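Local coordinates for transcriptional regulator ComR (Streptococcus vestibularis F0396, PDB 6HU8), which probably binds DNA as an RNPP-family regulator of streptococcal competence, pairing a helix-turn-helix domain with a tetratricopeptide-type domain for signalling peptides, at residues K246-E257 / A267-A278. Residues are numbered along the deposited sequence; the frame is centred on the assembly and turned at random.
Sequences KPGVYILEAKYE and ATENYDKAIMFA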
ATOM      1  N   LYS A 246      18.953  -4.485  -2.176  1.00 40.24           N
ATOM      2  CA  LYS A 246      19.943  -3.491  -2.593  1.00 38.16           C
ATOM      3  C   LYS A 246      20.173  -3.435  -4.107  1.00 36.13           C
ATOM      4  O   LYS A 246      20.309  -2.329  -4.670  1.00 37.23           O
ATOM      5  CB  LYS A 246      21.278  -3.745  -1.884  1.00 43.83           C
ATOM      6  CG  LYS A 246      21.282  -3.427  -0.390  1.00 40.30           C
ATOM      7  CD  LYS A 246      22.718  -3.518   0.166  1.00 44.68           C
ATOM      8  CE  LYS A 246      22.745  -3.477   1.691  1.00 45.68           C
ATOM      9  NZ  LYS A 246      24.070  -3.926   2.218  1.00 53.04           N
ATOM     10  N   PRO A 247      20.246  -4.603  -4.782  1.00 36.01           N
ATOM     11  CA  PRO A 247      20.546  -4.451  -6.211  1.00 34.03           C
ATOM     12  C   PRO A 247      19.492  -3.638  -6.978  1.00 37.16           C
ATOM     13  O   PRO A 247      19.884  -2.805  -7.806  1.00 34.12           O
ATOM     14  CB  PRO A 247      20.618  -5.901  -6.703  1.00 35.68           C
ATOM     15  CG  PRO A 247      21.182  -6.649  -5.469  1.00 36.79           C
ATOM     16  CD  PRO A 247      20.394  -6.011  -4.341  1.00 39.03           C
ATOM     17  N   GLY A 248      18.208  -3.825  -6.684  1.00 32.69           N
ATOM     18  CA  GLY A 248      17.170  -3.060  -7.353  1.00 33.74           C
ATOM     19  C   GLY A 248      17.294  -1.565  -7.137  1.00 34.19           C
ATOM     20  O   GLY A 248      16.924  -0.763  -8.003  1.00 37.47           O
ATOM     21  N   VAL A 249      17.833  -1.178  -5.989  1.00 32.50           N
ATOM     22  CA  VAL A 249      17.995   0.239  -5.668  1.00 34.81           C
ATOM     23  C   VAL A 249      19.130   0.859  -6.476  1.00 38.16           C
ATOM     24  O   VAL A 249      18.976   1.931  -7.075  1.00 37.07           O
ATOM     25  CB  VAL A 249      18.245   0.436  -4.157  1.00 35.45           C
ATOM     26  CG1 VAL A 249      18.461   1.902  -3.848  1.00 36.26           C
ATOM     27  CG2 VAL A 249      17.049  -0.103  -3.352  1.00 33.22           C
ATOM     28  N   TYR A 250      20.276   0.187  -6.506  1.00 34.19           N
ATOM     29  CA  TYR A 250      21.407   0.696  -7.284  1.00 37.17           C
ATOM     30  C   TYR A 250      21.171   0.647  -8.801  1.00 38.12           C
ATOM     31  O   TYR A 250      21.752   1.442  -9.558  1.00 36.31           O
ATOM     32  CB  TYR A 250      22.676  -0.060  -6.897  1.00 37.20           C
ATOM     33  CG  TYR A 250      23.140   0.387  -5.533  1.00 34.90           C
ATOM     34  CD1 TYR A 250      23.635   1.668  -5.344  1.00 38.45           C
ATOM     35  CD2 TYR A 250      23.046  -0.448  -4.436  1.00 35.92           C
ATOM     36  CE1 TYR A 250      24.039   2.102  -4.104  1.00 39.74           C
ATOM     37  CE2 TYR A 250      23.440  -0.017  -3.184  1.00 40.48           C
ATOM     38  CZ  TYR A 250      23.946   1.260  -3.033  1.00 39.90           C
ATOM     39  OH  TYR A 250      24.342   1.694  -1.791  1.00 47.77           O
ATOM     40  N   ILE A 251      20.314  -0.261  -9.252  1.00 35.04           N
ATOM     41  CA  ILE A 251      19.952  -0.291 -10.673  1.00 32.73           C
ATOM     42  C   ILE A 251      19.187   0.987 -11.038  1.00 35.94           C
ATOM     43  O   ILE A 251      19.485   1.622 -12.057  1.00 34.14           O
ATOM     44  CB  ILE A 251      19.100  -1.540 -11.027  1.00 35.55           C
ATOM     45  CG1 ILE A 251      19.955  -2.811 -11.005  1.00 36.61           C
ATOM     46  CG2 ILE A 251      18.420  -1.374 -12.395  1.00 36.35           C
ATOM     47  CD1 ILE A 251      19.135  -4.104 -11.197  1.00 36.21           C
ATOM     48  N   LEU A 252      18.217   1.372 -10.210  1.00 32.97           N
ATOM     49  CA  LEU A 252      17.476   2.628 -10.417  1.00 38.90           C
ATOM     50  C   LEU A 252      18.389   3.850 -10.378  1.00 39.24           C
ATOM     51  O   LEU A 252      18.244   4.753 -11.204  1.00 38.33           O
ATOM     52  CB  LEU A 252      16.362   2.803  -9.372  1.00 33.13           C
ATOM     53  CG  LEU A 252      15.094   1.968  -9.531  1.00 38.15           C
ATOM     54  CD1 LEU A 252      14.326   1.896  -8.202  1.00 39.62           C
ATOM     55  CD2 LEU A 252      14.206   2.585 -10.626  1.00 40.16           C
ATOM     56  N   GLU A 253      19.318   3.897  -9.423  1.00 35.46           N
ATOM     57  CA  GLU A 253      20.256   5.021  -9.377  1.00 37.47           C
ATOM     58  C   GLU A 253      21.132   5.066 -10.643  1.00 41.36           C
ATOM     59  O   GLU A 253      21.488   6.147 -11.142  1.00 38.59           O
ATOM     60  CB  GLU A 253      21.144   4.961  -8.124  1.00 40.43           C
ATOM     61  CG  GLU A 253      21.905   6.275  -7.903  1.00 42.98           C
ATOM     62  CD  GLU A 253      22.717   6.319  -6.628  1.00 44.73           C
ATOM     63  OE1 GLU A 253      23.534   7.251  -6.492  1.00 41.75           O
ATOM     64  OE2 GLU A 253      22.537   5.441  -5.756  1.00 45.85           O
ATOM     65  N   ALA A 254      21.473   3.892 -11.170  1.00 32.97           N
ATOM     66  CA  ALA A 254      22.217   3.815 -12.416  1.00 36.15           C
ATOM     67  C   ALA A 254      21.418   4.370 -13.599  1.00 34.91           C
ATOM     68  O   ALA A 254      21.964   5.107 -14.431  1.00 34.03           O
ATOM     69  CB  ALA A 254      22.636   2.372 -12.687  1.00 36.01           C
ATOM     70  N   LYS A 255      20.138   4.015 -13.668  1.00 32.84           N
ATOM     71  CA  LYS A 255      19.266   4.457 -14.756  1.00 37.35           C
ATOM     72  C   LYS A 255      19.058   5.966 -14.706  1.00 39.16           C
ATOM     73  O   LYS A 255      18.998   6.633 -15.746  1.00 39.00           O
ATOM     74  CB  LYS A 255      17.920   3.715 -14.701  1.00 37.29           C
ATOM     75  CG  LYS A 255      17.952   2.382 -15.468  1.00 35.48           C
ATOM     76  CD  LYS A 255      17.059   1.339 -14.849  1.00 43.67           C
ATOM     77  CE  LYS A 255      16.387   0.472 -15.909  1.00 48.89           C
ATOM     78  NZ  LYS A 255      17.298  -0.185 -16.874  1.00 36.77           N
ATOM     79  N   TYR A 256      18.949   6.499 -13.494  1.00 36.47           N
ATOM     80  CA  TYR A 256      18.893   7.945 -13.278  1.00 40.74           C
ATOM     81  C   TYR A 256      20.146   8.671 -13.813  1.00 41.34           C
ATOM     82  O   TYR A 256      20.042   9.657 -14.575  1.00 41.02           O
ATOM     83  CB  TYR A 256      18.709   8.231 -11.784  1.00 37.29           C
ATOM     84  CG  TYR A 256      18.916   9.682 -11.424  1.00 37.49           C
ATOM     85  CD1 TYR A 256      17.941  10.638 -11.702  1.00 39.53           C
ATOM     86  CD2 TYR A 256      20.097  10.102 -10.822  1.00 43.57           C
ATOM     87  CE1 TYR A 256      18.138  11.972 -11.381  1.00 39.28           C
ATOM     88  CE2 TYR A 256      20.303  11.425 -10.504  1.00 42.46           C
ATOM     89  CZ  TYR A 256      19.325  12.355 -10.788  1.00 41.27           C
ATOM     90  OH  TYR A 256      19.539  13.667 -10.461  1.00 46.54           O
ATOM     91  N   GLU A 257      21.324   8.191 -13.412  1.00 37.76           N
ATOM     92  CA  GLU A 257      22.590   8.769 -13.874  1.00 36.37           C
ATOM     93  C   GLU A 257      22.716   8.706 -15.396  1.00 41.14           C
ATOM     94  O   GLU A 257      23.137   9.674 -16.033  1.00 41.54           O
ATOM     95  CB  GLU A 257      23.789   8.067 -13.217  1.00 38.21           C
ATOM     96  CG  GLU A 257      23.931   8.354 -11.741  1.00 34.79           C
ATOM     97  CD  GLU A 257      24.305   9.807 -11.440  1.00 44.73           C
ATOM     98  OE1 GLU A 257      24.194  10.203 -10.253  1.00 42.87           O
ATOM     99  OE2 GLU A 257      24.719  10.544 -12.373  1.00 43.05           O
ATOM    100  N   ALA A 267      26.888   5.669 -13.941  1.00 37.88           N
ATOM    101  CA  ALA A 267      25.880   4.629 -14.126  1.00 39.50           C
ATOM    102  C   ALA A 267      26.541   3.238 -14.033  1.00 38.67           C
ATOM    103  O   ALA A 267      25.987   2.328 -13.412  1.00 34.77           O
ATOM    104  CB  ALA A 267      25.146   4.815 -15.447  1.00 37.68           C
ATOM    105  N   THR A 268      27.732   3.092 -14.619  1.00 40.16           N
ATOM    106  CA  THR A 268      28.502   1.844 -14.524  1.00 35.34           C
ATOM    107  C   THR A 268      28.888   1.505 -13.092  1.00 38.02           C
ATOM    108  O   THR A 268      28.807   0.337 -12.687  1.00 37.83           O
ATOM    109  CB  THR A 268      29.789   1.898 -15.358  1.00 38.47           C
ATOM    110  OG1 THR A 268      29.454   2.214 -16.699  1.00 35.10           O
ATOM    111  CG2 THR A 268      30.512   0.536 -15.344  1.00 36.25           C
ATOM    112  N   GLU A 269      29.312   2.511 -12.326  1.00 34.96           N
ATOM    113  CA  GLU A 269      29.624   2.307 -10.908  1.00 38.34           C
ATOM    114  C   GLU A 269      28.404   1.809 -10.132  1.00 37.93           C
ATOM    115  O   GLU A 269      28.506   0.884  -9.316  1.00 34.96           O
ATOM    116  CB  GLU A 269      30.152   3.609 -10.287  1.00 38.68           C
ATOM    117  CG  GLU A 269      31.499   4.057 -10.892  1.00 42.22           C
ATOM    118  CD  GLU A 269      31.971   5.410 -10.391  1.00 45.92           C
ATOM    119  OE1 GLU A 269      31.189   6.101  -9.701  1.00 48.89           O
ATOM    120  OE2 GLU A 269      33.125   5.786 -10.704  1.00 52.76           O
ATOM    121  N   ASN A 270      27.243   2.409 -10.393  1.00 33.27           N
ATOM    122  CA  ASN A 270      26.022   2.035  -9.687  1.00 32.04           C
ATOM    123  C   ASN A 270      25.528   0.636 -10.075  1.00 36.59           C
ATOM    124  O   ASN A 270      25.095  -0.129  -9.199  1.00 34.77           O
ATOM    125  CB  ASN A 270      24.933   3.088  -9.921  1.00 34.18           C
ATOM    126  CG  ASN A 270      25.245   4.401  -9.208  1.00 39.82           C
ATOM    127  OD1 ASN A 270      25.830   4.399  -8.119  1.00 46.78           O
ATOM    128  ND2 ASN A 270      24.858   5.516  -9.806  1.00 39.97           N
ATOM    129  N   TYR A 271      25.632   0.273 -11.354  1.00 32.65           N
ATOM    130  CA  TYR A 271      25.347  -1.113 -11.746  1.00 33.73           C
ATOM    131  C   TYR A 271      26.327  -2.076 -11.081  1.00 35.88           C
ATOM    132  O   TYR A 271      25.937  -3.175 -10.669  1.00 34.95           O
ATOM    133  CB  TYR A 271      25.406  -1.297 -13.263  1.00 34.70           C
ATOM    134  CG  TYR A 271      24.064  -1.148 -13.950  1.00 31.98           C
ATOM    135  CD1 TYR A 271      23.022  -2.041 -13.698  1.00 34.45           C
ATOM    136  CD2 TYR A 271      23.849  -0.126 -14.863  1.00 34.39           C
ATOM    137  CE1 TYR A 271      21.780  -1.900 -14.318  1.00 36.29           C
ATOM    138  CE2 TYR A 271      22.615   0.020 -15.495  1.00 34.30           C
ATOM    139  CZ  TYR A 271      21.591  -0.869 -15.221  1.00 37.02           C
ATOM    140  OH  TYR A 271      20.375  -0.724 -15.854  1.00 38.66           O
ATOM    141  N   ASP A 272      27.594  -1.679 -10.971  1.00 32.59           N
ATOM    142  CA  ASP A 272      28.588  -2.565 -10.360  1.00 35.61           C
ATOM    143  C   ASP A 272      28.317  -2.778  -8.878  1.00 35.23           C
ATOM    144  O   ASP A 272      28.527  -3.886  -8.358  1.00 36.57           O
ATOM    145  CB  ASP A 272      30.017  -2.028 -10.550  1.00 33.52           C
ATOM    146  CG  ASP A 272      30.581  -2.326 -11.926  1.00 40.37           C
ATOM    147  OD1 ASP A 272      29.960  -3.100 -12.691  1.00 40.59           O
ATOM    148  OD2 ASP A 272      31.676  -1.802 -12.235  1.00 40.88           O
ATOM    149  N   LYS A 273      27.873  -1.729  -8.188  1.00 34.00           N
ATOM    150  CA  LYS A 273      27.393  -1.876  -6.816  1.00 34.68           C
ATOM    151  C   LYS A 273      26.234  -2.865  -6.727  1.00 38.58           C
ATOM    152  O   LYS A 273      26.200  -3.709  -5.826  1.00 36.68           O
ATOM    153  CB  LYS A 273      26.947  -0.530  -6.248  1.00 41.72           C
ATOM    154  CG  LYS A 273      28.080   0.373  -5.804  1.00 39.73           C
ATOM    155  CD  LYS A 273      27.534   1.693  -5.252  1.00 45.53           C
ATOM    156  CE  LYS A 273      28.672   2.655  -4.910  1.00 51.47           C
ATOM    157  NZ  LYS A 273      28.196   4.040  -4.654  1.00 52.59           N
ATOM    158  N   ALA A 274      25.262  -2.736  -7.636  1.00 33.11           N
ATOM    159  CA  ALA A 274      24.155  -3.689  -7.714  1.00 30.89           C
ATOM    160  C   ALA A 274      24.623  -5.133  -7.927  1.00 32.52           C
ATOM    161  O   ALA A 274      24.102  -6.065  -7.303  1.00 34.62           O
ATOM    162  CB  ALA A 274      23.180  -3.278  -8.856  1.00 34.90           C
ATOM    163  N   ILE A 275      25.599  -5.319  -8.809  1.00 31.43           N
ATOM    164  CA  ILE A 275      26.113  -6.648  -9.108  1.00 33.27           C
ATOM    165  C   ILE A 275      26.841  -7.212  -7.879  1.00 36.78           C
ATOM    166  O   ILE A 275      26.616  -8.364  -7.477  1.00 34.44           O
ATOM    167  CB  ILE A 275      27.082  -6.635 -10.320  1.00 31.95           C
ATOM    168  CG1 ILE A 275      26.303  -6.438 -11.621  1.00 34.66           C
ATOM    169  CG2 ILE A 275      27.842  -7.940 -10.408  1.00 34.43           C
ATOM    170  CD1 ILE A 275      27.185  -6.121 -12.798  1.00 35.18           C
ATOM    171  N   MET A 276      27.699  -6.380  -7.288  1.00 32.51           N
ATOM    172  CA  MET A 276      28.389  -6.731  -6.051  1.00 37.59           C
ATOM    173  C   MET A 276      27.426  -7.178  -4.956  1.00 35.92           C
ATOM    174  O   MET A 276      27.624  -8.246  -4.358  1.00 36.49           O
ATOM    175  CB  MET A 276      29.245  -5.552  -5.560  1.00 37.01           C
ATOM    176  CG  MET A 276      30.589  -5.451  -6.283  1.00 38.39           C
ATOM    177  SD  MET A 276      31.586  -4.010  -5.825  1.00 47.03           S
ATOM    178  CE  MET A 276      32.227  -4.446  -4.226  1.00 52.39           C
ATOM    179  N   PHE A 277      26.376  -6.393  -4.689  1.00 35.00           N
ATOM    180  CA  PHE A 277      25.459  -6.769  -3.613  1.00 35.92           C
ATOM    181  C   PHE A 277      24.653  -8.003  -3.985  1.00 39.30           C
ATOM    182  O   PHE A 277      24.369  -8.846  -3.135  1.00 38.64           O
ATOM    183  CB  PHE A 277      24.545  -5.615  -3.236  1.00 33.93           C
ATOM    184  CG  PHE A 277      25.237  -4.557  -2.429  1.00 38.71           C
ATOM    185  CD1 PHE A 277      25.948  -4.902  -1.294  1.00 37.56           C
ATOM    186  CD2 PHE A 277      25.207  -3.222  -2.819  1.00 41.29           C
ATOM    187  CE1 PHE A 277      26.604  -3.932  -0.546  1.00 40.51           C
ATOM    188  CE2 PHE A 277      25.857  -2.253  -2.076  1.00 40.99           C
ATOM    189  CZ  PHE A 277      26.557  -2.614  -0.931  1.00 39.37           C
ATOM    190  N   ALA A 278      24.344  -8.154  -5.265  1.00 33.99           N
ATOM    191  CA  ALA A 278      23.691  -9.384  -5.714  1.00 35.71           C
ATOM    192  C   ALA A 278      24.569 -10.636  -5.546  1.00 41.62           C
ATOM    193  O   ALA A 278      24.054 -11.727  -5.273  1.00 39.96           O
ATOM    194  CB  ALA A 278      23.280  -9.246  -7.174  1.00 35.03           C
TER
HETATM  195  O   HOH W   1      24.862   8.292  -8.656  1.00 41.80           O
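Ala267 meets Ala254 where antiparallel helices come close: its CB lies 3.4 Å from Ala254 O, and the segment axes approach to 7.7 Å. One turn on, Asn270 enters as a knob among Tyr250, Glu253, Ala254 and Glu257. Its side chain runs across both glutamates at about a right angle, its amide plane turned 37° from the Glu253 carboxylate; ND2 donates to a water 3.0 Å away that donates to Glu253 OE1 and Glu257 OE1. OD1 is buried without a modelled partner. Tyr271 starts out pointing away, yet a chi1 of -93° brings the ring back to take Ala254 CB over one face, 3.5 Å above the plane and toward the rim, while Ile251 CG1 touches CE1. Lys273 CB makes a CH-pi contact over one face of Tyr250, 4.2 Å from the ring centroid; Tyr250 is itself a knob among Asn270, Lys273, Ala274 and Phe277. Ala274 CA comes within 4.0 Å of Pro247 CA. Phe277 carries Lys246 CD over its ring centre at 3.7 Å; the extended lysine brings NZ into an off-centre cation-pi contact. The Phe277 and Tyr250 planes differ by only 25°, but with centroids 5.6 Å apart the rings hardly overlap, touching through CE2 of each. Pro247 CG ends the row against Ala278 CB. This tetratricopeptide-type hairpin lies between helix 226-240, touching Tyr250 and Glu253, and helix 285-296, touching Ile251, Tyr271 and Ala274; beyond the latter, Asp297 hydrogen-bonds Tyr271 OH.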